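Local coordinates for protein phytase (Debaryomyces castellii, PDB 2GFI) that hydrolyses phytate (inositol hexakisphosphate) as a 3-phytase of the histidine acid phosphatase family, at residues I33-L37 with F280-S284; F152-L158 with G178-D182; L158-S163 with N324-F330; A234-F238 with I274-E279. Residue numbers count along the deposited sequence, not the author numbering.

Contact 1: residues I33-L37 with F280-S284; sequences IIRFL and FIQYS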
loop_
_atom_site.group_PDB
_atom_site.type_symbol
_atom_site.label_atom_id
_atom_site.label_comp_id
_atom_site.label_asym_id
_atom_site.label_seq_id
_atom_site.Cartn_x
_atom_site.Cartn_y
_atom_site.Cartn_z
ATOM N N ILE A 33 -4.218 14.695 -2.824
ATOM C CA ILE A 33 -5.058 15.898 -2.756
ATOM C C ILE A 33 -4.376 16.973 -1.876
ATOM O O ILE A 33 -4.363 18.165 -2.216
ATOM C CB ILE A 33 -6.510 15.453 -2.251
ATOM C CG1 ILE A 33 -7.639 16.496 -2.437
ATOM C CG2 ILE A 33 -6.519 15.055 -0.820
ATOM C CD1 ILE A 33 -7.327 17.507 -3.432
ATOM N N ILE A 34 -3.783 16.544 -0.755
ATOM C CA ILE A 34 -3.072 17.454 0.113
ATOM C C ILE A 34 -2.087 18.346 -0.641
ATOM O O ILE A 34 -1.965 19.540 -0.318
ATOM C CB ILE A 34 -2.364 16.705 1.243
ATOM C CG1 ILE A 34 -3.387 15.947 2.073
ATOM C CG2 ILE A 34 -1.590 17.683 2.127
ATOM C CD1 ILE A 34 -2.787 15.081 3.145
ATOM N N ARG A 35 -1.402 17.790 -1.637
ATOM C CA ARG A 35 -0.346 18.533 -2.289
ATOM C C ARG A 35 -0.909 19.686 -3.117
ATOM O O ARG A 35 -0.155 20.564 -3.512
ATOM C CB ARG A 35 0.641 17.621 -3.085
ATOM C CG ARG A 35 1.507 16.751 -2.136
ATOM C CD ARG A 35 3.049 16.651 -2.392
ATOM N NE ARG A 35 3.671 15.604 -1.536
ATOM C CZ ARG A 35 3.353 14.286 -1.675
ATOM N NH1 ARG A 35 2.453 13.923 -2.617
ATOM N NH2 ARG A 35 3.908 13.330 -0.910
ATOM N N PHE A 36 -2.230 19.690 -3.338
ATOM C CA PHE A 36 -2.874 20.740 -4.137
ATOM C C PHE A 36 -3.677 21.709 -3.312
ATOM O O PHE A 36 -4.284 22.652 -3.872
ATOM C CB PHE A 36 -3.743 20.135 -5.236
ATOM C CG PHE A 36 -3.012 19.134 -6.055
ATOM C CD1 PHE A 36 -1.841 19.493 -6.708
ATOM C CD2 PHE A 36 -3.439 17.820 -6.103
ATOM C CE1 PHE A 36 -1.116 18.566 -7.417
ATOM C CE2 PHE A 36 -2.714 16.877 -6.835
ATOM C CZ PHE A 36 -1.551 17.247 -7.476
ATOM N N LEU A 37 -3.681 21.488 -1.991
ATOM C CA LEU A 37 -4.539 22.298 -1.102
ATOM C C LEU A 37 -3.788 23.395 -0.369
ATOM O O LEU A 37 -4.309 23.969 0.574
ATOM C CB LEU A 37 -5.369 21.428 -0.154
ATOM C CG LEU A 37 -6.388 20.590 -0.937
ATOM C CD1 LEU A 37 -7.089 19.576 -0.033
ATOM C CD2 LEU A 37 -7.367 21.505 -1.626
ATOM N N PHE A 280 -7.443 21.534 -9.214
ATOM C CA PHE A 280 -6.621 21.521 -8.018
ATOM C C PHE A 280 -5.217 21.993 -8.313
ATOM O O PHE A 280 -4.623 22.742 -7.534
ATOM C CB PHE A 280 -6.493 20.096 -7.459
ATOM C CG PHE A 280 -7.671 19.629 -6.705
ATOM C CD1 PHE A 280 -8.045 20.252 -5.523
ATOM C CD2 PHE A 280 -8.381 18.520 -7.141
ATOM C CE1 PHE A 280 -9.166 19.794 -4.793
ATOM C CE2 PHE A 280 -9.483 18.061 -6.445
ATOM C CZ PHE A 280 -9.882 18.705 -5.262
ATOM N N ILE A 281 -4.650 21.532 -9.424
ATOM C CA ILE A 281 -3.269 21.885 -9.756
ATOM C C ILE A 281 -3.106 23.396 -10.024
ATOM O O ILE A 281 -2.091 24.017 -9.646
ATOM C CB ILE A 281 -2.807 21.020 -10.949
ATOM C CG1 ILE A 281 -2.578 19.571 -10.492
ATOM C CG2 ILE A 281 -1.599 21.601 -11.600
ATOM C CD1 ILE A 281 -2.468 18.548 -11.655
ATOM N N GLN A 282 -4.110 23.999 -10.657
ATOM C CA GLN A 282 -4.063 25.437 -10.915
ATOM C C GLN A 282 -4.345 26.195 -9.637
ATOM O O GLN A 282 -3.673 27.175 -9.321
ATOM C CB GLN A 282 -5.054 25.833 -12.000
ATOM C CG GLN A 282 -4.581 25.404 -13.340
ATOM C CD GLN A 282 -5.690 25.406 -14.343
ATOM O OE1 GLN A 282 -6.534 24.503 -14.339
ATOM N NE2 GLN A 282 -5.702 26.398 -15.205
ATOM N N TYR A 283 -5.335 25.720 -8.876
ATOM C CA TYR A 283 -5.526 26.272 -7.559
ATOM C C TYR A 283 -4.214 26.246 -6.765
ATOM O O TYR A 283 -3.817 27.266 -6.186
ATOM C CB TYR A 283 -6.596 25.549 -6.764
ATOM C CG TYR A 283 -6.659 26.099 -5.339
ATOM C CD1 TYR A 283 -7.302 27.316 -5.069
ATOM C CD2 TYR A 283 -6.081 25.407 -4.279
ATOM C CE1 TYR A 283 -7.386 27.827 -3.779
ATOM C CE2 TYR A 283 -6.152 25.893 -2.987
ATOM C CZ TYR A 283 -6.805 27.118 -2.742
ATOM O OH TYR A 283 -6.891 27.610 -1.469
ATOM N N SER A 284 -3.591 25.061 -6.708
ATOM C CA SER A 284 -2.355 24.862 -5.969
ATOM C C SER A 284 -1.306 25.870 -6.374
ATOM O O SER A 284 -0.584 26.395 -5.544
ATOM C CB SER A 284 -1.806 23.470 -6.230
ATOM O OG SER A 284 -0.752 23.206 -5.318
HETATM O O HOH W 1 -0.624 23.123 -2.768
HETATM O O HOH W 2 -6.145 26.074 0.345
#

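Contact 2: residues F152-L158 with G178-D182; sequences FDTNDTL and GFMGD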
loop_
_atom_site.group_PDB
_atom_site.type_symbol
_atom_site.label_atom_id
_atom_site.label_comp_id
_atom_site.label_asym_id
_atom_site.label_seq_id
_atom_site.Cartn_x
_atom_site.Cartn_y
_atom_site.Cartn_z
ATOM N N PHE A 152 18.811 13.930 24.609
ATOM C CA PHE A 152 18.085 14.506 25.715
ATOM C C PHE A 152 18.635 13.920 27.009
ATOM O O PHE A 152 18.723 12.692 27.156
ATOM C CB PHE A 152 16.592 14.214 25.590
ATOM C CG PHE A 152 15.737 14.794 26.724
ATOM C CD1 PHE A 152 15.672 16.167 26.953
ATOM C CD2 PHE A 152 14.952 13.959 27.508
ATOM C CE1 PHE A 152 14.876 16.678 27.969
ATOM C CE2 PHE A 152 14.146 14.468 28.514
ATOM C CZ PHE A 152 14.108 15.817 28.751
ATOM N N ASP A 153 19.008 14.811 27.919
ATOM C CA ASP A 153 19.415 14.453 29.267
ATOM C C ASP A 153 18.203 14.554 30.170
ATOM O O ASP A 153 17.641 15.644 30.331
ATOM C CB ASP A 153 20.493 15.431 29.761
ATOM C CG ASP A 153 21.253 14.901 30.993
ATOM O OD1 ASP A 153 20.634 14.241 31.865
ATOM O OD2 ASP A 153 22.485 15.095 31.156
ATOM N N THR A 154 17.797 13.439 30.768
ATOM C CA THR A 154 16.586 13.456 31.589
ATOM C C THR A 154 16.717 14.150 32.959
ATOM O O THR A 154 15.718 14.284 33.690
ATOM C CB THR A 154 16.000 12.051 31.736
ATOM O OG1 THR A 154 17.014 11.133 32.169
ATOM C CG2 THR A 154 15.558 11.505 30.371
ATOM N N ASN A 155 17.934 14.585 33.295
ATOM C CA ASN A 155 18.171 15.417 34.469
ATOM C C ASN A 155 17.883 16.873 34.154
ATOM O O ASN A 155 17.821 17.705 35.071
ATOM C CB ASN A 155 19.635 15.291 34.963
ATOM C CG ASN A 155 19.979 13.874 35.386
ATOM O OD1 ASN A 155 19.159 13.201 36.031
ATOM N ND2 ASN A 155 21.184 13.393 35.007
ATOM N N ASP A 156 17.726 17.171 32.857
ATOM C CA ASP A 156 17.483 18.525 32.376
ATOM C C ASP A 156 16.041 18.738 31.944
ATOM O O ASP A 156 15.436 17.888 31.284
ATOM C CB ASP A 156 18.415 18.868 31.202
ATOM C CG ASP A 156 19.901 18.780 31.572
ATOM O OD1 ASP A 156 20.231 18.906 32.767
ATOM O OD2 ASP A 156 20.816 18.594 30.733
ATOM N N THR A 157 15.487 19.872 32.338
ATOM C CA THR A 157 14.262 20.357 31.771
ATOM C C THR A 157 14.335 20.464 30.229
ATOM O O THR A 157 15.344 20.902 29.653
ATOM C CB THR A 157 13.965 21.730 32.388
ATOM O OG1 THR A 157 13.278 21.539 33.628
ATOM C CG2 THR A 157 12.955 22.455 31.571
ATOM N N LEU A 158 13.247 20.074 29.567
ATOM C CA LEU A 158 13.102 20.299 28.132
ATOM C C LEU A 158 12.502 21.674 27.946
ATOM O O LEU A 158 11.407 21.928 28.439
ATOM C CB LEU A 158 12.188 19.241 27.502
ATOM C CG LEU A 158 11.972 19.322 25.997
ATOM C CD1 LEU A 158 13.248 18.887 25.222
ATOM C CD2 LEU A 158 10.699 18.492 25.610
ATOM N N GLY A 178 4.083 14.183 23.476
ATOM C CA GLY A 178 4.490 13.005 22.752
ATOM C C GLY A 178 5.946 12.706 23.090
ATOM O O GLY A 178 6.328 11.554 23.288
ATOM N N PHE A 179 6.755 13.769 23.154
ATOM C CA PHE A 179 8.193 13.648 23.302
ATOM C C PHE A 179 8.558 13.059 24.658
ATOM O O PHE A 179 9.403 12.178 24.745
ATOM C CB PHE A 179 8.876 15.014 23.065
ATOM C CG PHE A 179 10.378 14.983 23.229
ATOM C CD1 PHE A 179 11.212 14.845 22.126
ATOM C CD2 PHE A 179 10.961 15.067 24.498
ATOM C CE1 PHE A 179 12.605 14.796 22.303
ATOM C CE2 PHE A 179 12.320 15.022 24.672
ATOM C CZ PHE A 179 13.155 14.898 23.580
ATOM N N MET A 180 7.873 13.522 25.696
ATOM C CA MET A 180 8.211 13.242 27.080
ATOM C C MET A 180 7.472 12.052 27.596
ATOM O O MET A 180 7.850 11.503 28.626
ATOM C CB MET A 180 7.869 14.444 27.971
ATOM C CG MET A 180 8.776 15.651 27.789
ATOM S SD MET A 180 10.534 15.263 27.996
ATOM C CE MET A 180 10.607 15.025 29.783
ATOM N N GLY A 181 6.408 11.653 26.900
ATOM C CA GLY A 181 5.586 10.542 27.354
ATOM C C GLY A 181 5.180 10.643 28.811
ATOM O O GLY A 181 4.707 11.714 29.241
ATOM N N ASP A 182 5.356 9.558 29.582
ATOM C CA ASP A 182 4.920 9.590 30.985
ATOM C C ASP A 182 5.841 10.403 31.931
ATOM O O ASP A 182 5.601 10.474 33.144
ATOM C CB ASP A 182 4.565 8.204 31.527
ATOM C CG ASP A 182 5.784 7.260 31.639
ATOM O OD1 ASP A 182 6.942 7.638 31.264
ATOM O OD2 ASP A 182 5.652 6.092 32.092
#

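Contact 3: residues L158-S163 with N324-F330; sequences LPVFTS and NKIWLSF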
loop_
_atom_site.group_PDB
_atom_site.type_symbol
_atom_site.label_atom_id
_atom_site.label_comp_id
_atom_site.label_asym_id
_atom_site.label_seq_id
_atom_site.Cartn_x
_atom_site.Cartn_y
_atom_site.Cartn_z
ATOM N N LEU A 158 13.247 20.074 29.567
ATOM C CA LEU A 158 13.102 20.299 28.132
ATOM C C LEU A 158 12.502 21.674 27.946
ATOM O O LEU A 158 11.407 21.928 28.439
ATOM C CB LEU A 158 12.188 19.241 27.502
ATOM C CG LEU A 158 11.972 19.322 25.997
ATOM C CD1 LEU A 158 13.248 18.887 25.222
ATOM C CD2 LEU A 158 10.699 18.492 25.610
ATOM N N PRO A 159 13.232 22.577 27.297
ATOM C CA PRO A 159 12.664 23.867 26.923
ATOM C C PRO A 159 11.850 23.741 25.621
ATOM O O PRO A 159 12.176 22.945 24.700
ATOM C CB PRO A 159 13.893 24.762 26.737
ATOM C CG PRO A 159 14.983 23.808 26.342
ATOM C CD PRO A 159 14.650 22.451 26.896
ATOM N N VAL A 160 10.772 24.498 25.546
ATOM C CA VAL A 160 9.967 24.489 24.340
ATOM C C VAL A 160 9.813 25.958 23.993
ATOM O O VAL A 160 9.657 26.769 24.863
ATOM C CB VAL A 160 8.624 23.725 24.563
ATOM C CG1 VAL A 160 7.676 23.948 23.439
ATOM C CG2 VAL A 160 8.875 22.217 24.731
ATOM N N PHE A 161 9.955 26.312 22.738
ATOM C CA PHE A 161 9.746 27.676 22.332
ATOM C C PHE A 161 8.562 27.661 21.376
ATOM O O PHE A 161 8.524 26.881 20.402
ATOM C CB PHE A 161 11.023 28.260 21.710
ATOM C CG PHE A 161 12.235 28.085 22.587
ATOM C CD1 PHE A 161 12.633 29.097 23.449
ATOM C CD2 PHE A 161 12.906 26.885 22.613
ATOM C CE1 PHE A 161 13.705 28.922 24.297
ATOM C CE2 PHE A 161 13.972 26.689 23.467
ATOM C CZ PHE A 161 14.384 27.719 24.309
ATOM N N THR A 162 7.578 28.487 21.701
ATOM C CA THR A 162 6.391 28.591 20.912
ATOM C C THR A 162 5.925 30.037 20.865
ATOM O O THR A 162 6.179 30.784 21.797
ATOM C CB THR A 162 5.288 27.695 21.511
ATOM O OG1 THR A 162 4.095 27.891 20.747
ATOM C CG2 THR A 162 4.916 28.143 22.881
ATOM N N SER A 163 5.253 30.433 19.783
ATOM C CA SER A 163 4.589 31.729 19.768
ATOM C C SER A 163 3.297 31.613 20.572
ATOM O O SER A 163 2.917 30.531 21.003
ATOM C CB SER A 163 4.327 32.237 18.337
ATOM O OG SER A 163 3.047 31.818 17.891
ATOM N N ASN A 324 21.874 22.004 26.552
ATOM C CA ASN A 324 20.687 21.669 25.800
ATOM C C ASN A 324 20.996 21.489 24.325
ATOM O O ASN A 324 21.617 22.347 23.665
ATOM C CB ASN A 324 19.543 22.649 26.036
ATOM C CG ASN A 324 18.285 22.260 25.264
ATOM O OD1 ASN A 324 17.922 22.923 24.278
ATOM N ND2 ASN A 324 17.623 21.193 25.700
ATOM N N LYS A 325 20.592 20.331 23.832
ATOM C CA LYS A 325 20.926 19.928 22.476
ATOM C C LYS A 325 19.683 19.826 21.578
ATOM O O LYS A 325 19.811 19.589 20.395
ATOM C CB LYS A 325 21.653 18.576 22.508
ATOM C CG LYS A 325 22.744 18.443 23.568
ATOM C CD LYS A 325 23.883 19.413 23.271
ATOM C CE LYS A 325 25.115 19.099 24.107
ATOM N NZ LYS A 325 26.177 20.099 23.798
ATOM N N ILE A 326 18.497 19.972 22.155
ATOM C CA ILE A 326 17.246 19.790 21.428
ATOM C C ILE A 326 16.468 21.079 21.461
ATOM O O ILE A 326 16.000 21.514 22.524
ATOM C CB ILE A 326 16.425 18.626 22.026
ATOM C CG1 ILE A 326 17.199 17.326 21.921
ATOM C CG2 ILE A 326 15.109 18.458 21.321
ATOM C CD1 ILE A 326 16.614 16.217 22.806
ATOM N N TRP A 327 16.355 21.699 20.288
ATOM C CA TRP A 327 15.679 22.964 20.115
ATOM C C TRP A 327 14.334 22.701 19.449
ATOM O O TRP A 327 14.288 22.106 18.373
ATOM C CB TRP A 327 16.570 23.913 19.305
ATOM C CG TRP A 327 17.869 24.038 20.031
ATOM C CD1 TRP A 327 19.055 23.445 19.713
ATOM C CD2 TRP A 327 18.081 24.725 21.274
ATOM N NE1 TRP A 327 19.996 23.738 20.669
ATOM C CE2 TRP A 327 19.428 24.525 21.638
ATOM C CE3 TRP A 327 17.270 25.510 22.107
ATOM C CZ2 TRP A 327 19.994 25.090 22.813
ATOM C CZ3 TRP A 327 17.829 26.063 23.272
ATOM C CH2 TRP A 327 19.174 25.849 23.604
ATOM N N LEU A 328 13.262 23.110 20.134
ATOM C CA LEU A 328 11.897 22.885 19.720
ATOM C C LEU A 328 11.170 24.223 19.642
ATOM O O LEU A 328 10.848 24.837 20.669
ATOM C CB LEU A 328 11.187 21.960 20.712
ATOM C CG LEU A 328 11.904 20.657 21.068
ATOM C CD1 LEU A 328 11.177 19.945 22.192
ATOM C CD2 LEU A 328 12.024 19.737 19.829
ATOM N N SER A 329 10.900 24.651 18.405
ATOM C CA SER A 329 10.278 25.941 18.124
ATOM C C SER A 329 9.045 25.707 17.276
ATOM O O SER A 329 9.086 24.980 16.283
ATOM C CB SER A 329 11.223 26.866 17.339
ATOM O OG SER A 329 12.397 27.094 18.069
ATOM N N PHE A 330 7.979 26.407 17.650
ATOM C CA PHE A 330 6.655 26.245 17.095
ATOM C C PHE A 330 6.141 27.608 16.706
ATOM O O PHE A 330 6.168 28.521 17.509
ATOM C CB PHE A 330 5.750 25.613 18.138
ATOM C CG PHE A 330 6.146 24.235 18.473
ATOM C CD1 PHE A 330 5.616 23.164 17.768
ATOM C CD2 PHE A 330 7.104 23.999 19.459
ATOM C CE1 PHE A 330 6.011 21.890 18.052
ATOM C CE2 PHE A 330 7.509 22.728 19.750
ATOM C CZ PHE A 330 6.963 21.662 19.041
HETATM O O HOH W 3 13.954 23.242 22.884
#

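Contact 4: residues A234-F238 with I274-E279; sequences ALNRF and IFTNEE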
loop_
_atom_site.group_PDB
_atom_site.type_symbol
_atom_site.label_atom_id
_atom_site.label_comp_id
_atom_site.label_asym_id
_atom_site.label_seq_id
_atom_site.Cartn_x
_atom_site.Cartn_y
_atom_site.Cartn_z
ATOM N N ALA A 234 -15.083 25.741 -13.725
ATOM C CA ALA A 234 -15.619 24.904 -12.658
ATOM C C ALA A 234 -17.047 25.386 -12.364
ATOM O O ALA A 234 -17.979 24.597 -12.418
ATOM C CB ALA A 234 -14.738 24.964 -11.430
ATOM N N LEU A 235 -17.202 26.697 -12.139
ATOM C CA LEU A 235 -18.493 27.334 -11.929
ATOM C C LEU A 235 -19.512 26.999 -13.011
ATOM O O LEU A 235 -20.627 26.594 -12.713
ATOM C CB LEU A 235 -18.317 28.856 -11.818
ATOM C CG LEU A 235 -19.547 29.663 -11.390
ATOM C CD1 LEU A 235 -20.132 29.159 -10.043
ATOM C CD2 LEU A 235 -19.195 31.107 -11.307
ATOM N N ASN A 236 -19.126 27.147 -14.268
ATOM C CA ASN A 236 -20.040 26.819 -15.363
ATOM C C ASN A 236 -20.444 25.386 -15.313
ATOM O O ASN A 236 -21.573 25.068 -15.661
ATOM C CB ASN A 236 -19.439 27.137 -16.738
ATOM C CG ASN A 236 -19.257 28.595 -16.945
ATOM O OD1 ASN A 236 -19.893 29.395 -16.286
ATOM N ND2 ASN A 236 -18.369 28.961 -17.844
ATOM N N ARG A 237 -19.549 24.506 -14.872
ATOM C CA ARG A 237 -19.925 23.097 -14.724
ATOM C C ARG A 237 -20.989 22.917 -13.642
ATOM O O ARG A 237 -21.931 22.130 -13.786
ATOM C CB ARG A 237 -18.708 22.224 -14.453
ATOM C CG ARG A 237 -18.978 20.738 -14.511
ATOM C CD ARG A 237 -17.671 19.893 -14.407
ATOM N NE ARG A 237 -16.981 20.082 -13.126
ATOM C CZ ARG A 237 -15.834 20.730 -12.923
ATOM N NH1 ARG A 237 -15.147 21.283 -13.935
ATOM N NH2 ARG A 237 -15.352 20.816 -11.670
ATOM N N PHE A 238 -20.826 23.653 -12.554
ATOM C CA PHE A 238 -21.748 23.586 -11.418
ATOM C C PHE A 238 -23.096 24.134 -11.856
ATOM O O PHE A 238 -24.148 23.569 -11.526
ATOM C CB PHE A 238 -21.171 24.377 -10.242
ATOM C CG PHE A 238 -19.857 23.821 -9.733
ATOM C CD1 PHE A 238 -19.473 22.506 -10.039
ATOM C CD2 PHE A 238 -19.004 24.600 -8.967
ATOM C CE1 PHE A 238 -18.274 21.986 -9.580
ATOM C CE2 PHE A 238 -17.801 24.092 -8.500
ATOM C CZ PHE A 238 -17.425 22.782 -8.812
ATOM N N ILE A 274 -15.632 17.888 -5.943
ATOM C CA ILE A 274 -16.270 18.705 -6.995
ATOM C C ILE A 274 -15.252 19.222 -8.001
ATOM O O ILE A 274 -15.613 19.815 -9.012
ATOM C CB ILE A 274 -17.053 19.869 -6.349
ATOM C CG1 ILE A 274 -16.091 20.918 -5.791
ATOM C CG2 ILE A 274 -18.031 19.327 -5.284
ATOM C CD1 ILE A 274 -16.790 22.213 -5.316
ATOM N N PHE A 275 -13.968 18.986 -7.730
ATOM C CA PHE A 275 -12.925 19.517 -8.628
ATOM C C PHE A 275 -12.181 18.426 -9.380
ATOM O O PHE A 275 -12.030 17.286 -8.876
ATOM C CB PHE A 275 -11.938 20.410 -7.851
ATOM C CG PHE A 275 -12.559 21.664 -7.325
ATOM C CD1 PHE A 275 -13.127 22.591 -8.211
ATOM C CD2 PHE A 275 -12.603 21.917 -5.961
ATOM C CE1 PHE A 275 -13.701 23.744 -7.758
ATOM C CE2 PHE A 275 -13.190 23.085 -5.491
ATOM C CZ PHE A 275 -13.730 24.000 -6.392
ATOM N N THR A 276 -11.710 18.786 -10.566
ATOM C CA THR A 276 -10.839 17.925 -11.342
ATOM C C THR A 276 -9.423 18.134 -10.875
ATOM O O THR A 276 -9.124 19.175 -10.305
ATOM C CB THR A 276 -10.926 18.235 -12.839
ATOM O OG1 THR A 276 -10.469 19.573 -13.088
ATOM C CG2 THR A 276 -12.398 18.155 -13.349
ATOM N N ASN A 277 -8.545 17.156 -11.140
ATOM C CA ASN A 277 -7.116 17.305 -10.842
ATOM C C ASN A 277 -6.555 18.585 -11.441
ATOM O O ASN A 277 -5.779 19.309 -10.818
ATOM C CB ASN A 277 -6.330 16.100 -11.379
ATOM C CG ASN A 277 -6.566 14.860 -10.570
ATOM O OD1 ASN A 277 -7.674 14.649 -10.053
ATOM N ND2 ASN A 277 -5.530 14.037 -10.426
ATOM N N GLU A 278 -6.980 18.873 -12.659
ATOM C CA GLU A 278 -6.480 20.029 -13.368
ATOM C C GLU A 278 -6.857 21.343 -12.640
ATOM O O GLU A 278 -6.090 22.275 -12.635
ATOM C CB GLU A 278 -6.947 19.943 -14.812
ATOM C CG GLU A 278 -6.977 21.260 -15.558
ATOM C CD GLU A 278 -7.221 21.081 -17.044
ATOM O OE1 GLU A 278 -8.012 20.176 -17.434
ATOM O OE2 GLU A 278 -6.603 21.851 -17.816
ATOM N N GLU A 279 -8.005 21.381 -11.966
ATOM C CA GLU A 279 -8.398 22.551 -11.206
ATOM C C GLU A 279 -7.608 22.649 -9.923
ATOM O O GLU A 279 -7.145 23.732 -9.584
ATOM C CB GLU A 279 -9.905 22.542 -10.940
ATOM C CG GLU A 279 -10.680 22.811 -12.208
ATOM C CD GLU A 279 -12.071 22.198 -12.278
ATOM O OE1 GLU A 279 -12.504 21.405 -11.377
ATOM O OE2 GLU A 279 -12.737 22.501 -13.310
#

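Contact 1: residues I33-L37 with F280-S284
A turn of the chain near the N terminus, ahead of strand 59-69, is laid here against helix 277-295, a long helix inserted in the histidine phosphatase fold. The turn is compact, with Phe36 N bonded to Ile33 O and Leu37 N to Ile34 O, so that several side chains can face one short piece of helix. Ile33 comes first: its CD1 lies over the face of the Phe280 ring, 3.4 Å from the centroid, a close CH-pi contact. Arg35 turns its guanidinium away from the helix, toward Gln45 O, but its carbonyl stays with the helix, and water 1 bridges Arg35 O (2.7 Å) and Ser284 OG (2.6 Å). Phe36 is the residue most deeply covered. Its CB meets Phe280 CB at 3.5 Å, Ile281 CG1 sits over its ring face 4.0 Å from the centroid, and Ser284 CB lies at the ring edge; Phe49 of the second subunit also packs on Phe36, so the contact is itself part of the interface with that subunit. Leu37 has its CA-CB bond directed away, yet CD2 reaches to 4.0 Å from Phe280 CE1, and the same side chain also touches Cys259 and Ala260 of helix 249-266. At the end of the turn the link becomes polar again: water 2 donates to Leu37 O at 2.8 Å and lies 2.5 Å from Tyr283 OH.

Contact 2: residues F152-L158 with G178-D182
Two aromatic rings, a leucine and a methionine interlock where the loop leading into strand 158-163 meets the end of helix 166-180, the helix that follows this strand. The projecting part on the helix side is Phe179, whose ring drives its edge into the flat face of Phe152; the centroids are 5.4 Å apart and the planes stand at 84°, a T-shaped pair with Phe179 CE2 4.0 Å from Phe152 CG. Met180 bends its side chain back toward the loop, so that SD lies 3.7 Å from Phe152 CZ in an oblique Met-aromatic contact. Between these two helix residues a hollow remains, and Leu158 fills it from the strand side: CD2 touches Phe179 CD2 at 3.6 Å and Met180 SD at 4.0 Å. Ile326 of the neighbouring strand packs against both phenylalanines. Phe152 and Leu158 can work together because the chain between them folds back in a type I beta turn, Asp153 to Asp156, closed by Asp156 N to Asp153 O at 3.0 Å and reinforced by an Asx turn in which Asn155 N donates to Asp153 OD1 at 3.1 Å. On the other side Gly181, with positive phi, ends the helix, and Asp182 binds Gln170 and Tyr174 of the third subunit. With no hydrogen bond joining the two segments, their cohesion depends on apolar, aromatic and sulfur contacts, and thus on closeness of fit.

Contact 3: residues L158-S163 with N324-F330
Phe161, Leu328 and Phe330 lose the most surface as these two strands run side by side, their directions 18° apart. Phe161 anchors the ladder: its N donates to Leu328 O (2.7 Å) and its O accepts from Phe330 N (2.8 Å), the two bonds of one residue reaching either side of Ser329 as in a regular parallel pair. Its ring packs against Trp327, with CE2 3.8 Å from Trp327 CE3, and meets Tyr443 and Tyr446 edge-to-face. Leu328 works on the other face, where CD1 touches Leu158 CD2 at 3.7 Å and Val160 CG2 at 4.1 Å. Toward Leu158 the strands splay, and water 3 fills the gap by bonding Pro159 O, Ile326 O and Leu328 N. Phe330 packs CE2 on Val160 CG1 (3.9 Å), and its O accepts from Ser163 N at 3.1 Å; its side chain lies about 7 Å from that of His70, the predicted nucleophile. Such parallel pairing, with helix 166-180 covering one face, belongs to the central sheet of the histidine phosphatase fold.

Contact 4: residues A234-F238 with I274-E279
Glu279 serves two structures at once: it closes the capping box of its own helix and forms a two-pronged salt bridge to Arg237. Arg237 NH1 donates to Glu279 OE2 at 2.8 Å and NH2 to Glu279 OE1 at 2.9 Å, while NH2 also reaches Ile274 O at 2.9 Å; Glu100 takes the NE of the same guanidinium in a further salt bridge. In the box, Thr276 is the N-cap of helix 277-295: Glu279 N donates to Thr276 OG1 (3.3 Å) and Thr276 N to Glu279 OE1 (2.9 Å). Helix 229-241 is thereby tied to the beginning of helix 277-295, both within the helical part of this histidine phosphatase. Next to the charges the contact is apolar. Phe238 CZ lies 3.6 Å from Ile274 CD1 and 4.0 Å from Phe275 CE1, and Ala234 CB, at the edge of the Phe275 ring, is also 4.0 Å from CE1. Phe275 stacks in turn on Phe256 of helix 249-266.

In the fold
From the N terminus, residues 33-37 open the long loop of contact 1. Contact 2 opens at 152-158, and contact 3 starts at their shared Leu158, before 178-182 closes contact 2; these two therefore cross. Contact 4, from 234-238 to 274-279, lies wholly within the spans of contacts 1 and 3; contact 2 likewise lies within that of contact 1. Helix 277-295 then closes contact 1 at 280-284 and 324-330 closes contact 3, so these cross too. Contacts 1 and 4 tie the N-terminal region and helix 229-241 to helix 277-295. Across the chain's centre, contact 3 pairs strands 158-163 and 326-331 within the sheet, and contact 2 seats the end of helix 166-180 on the loop leading into the first.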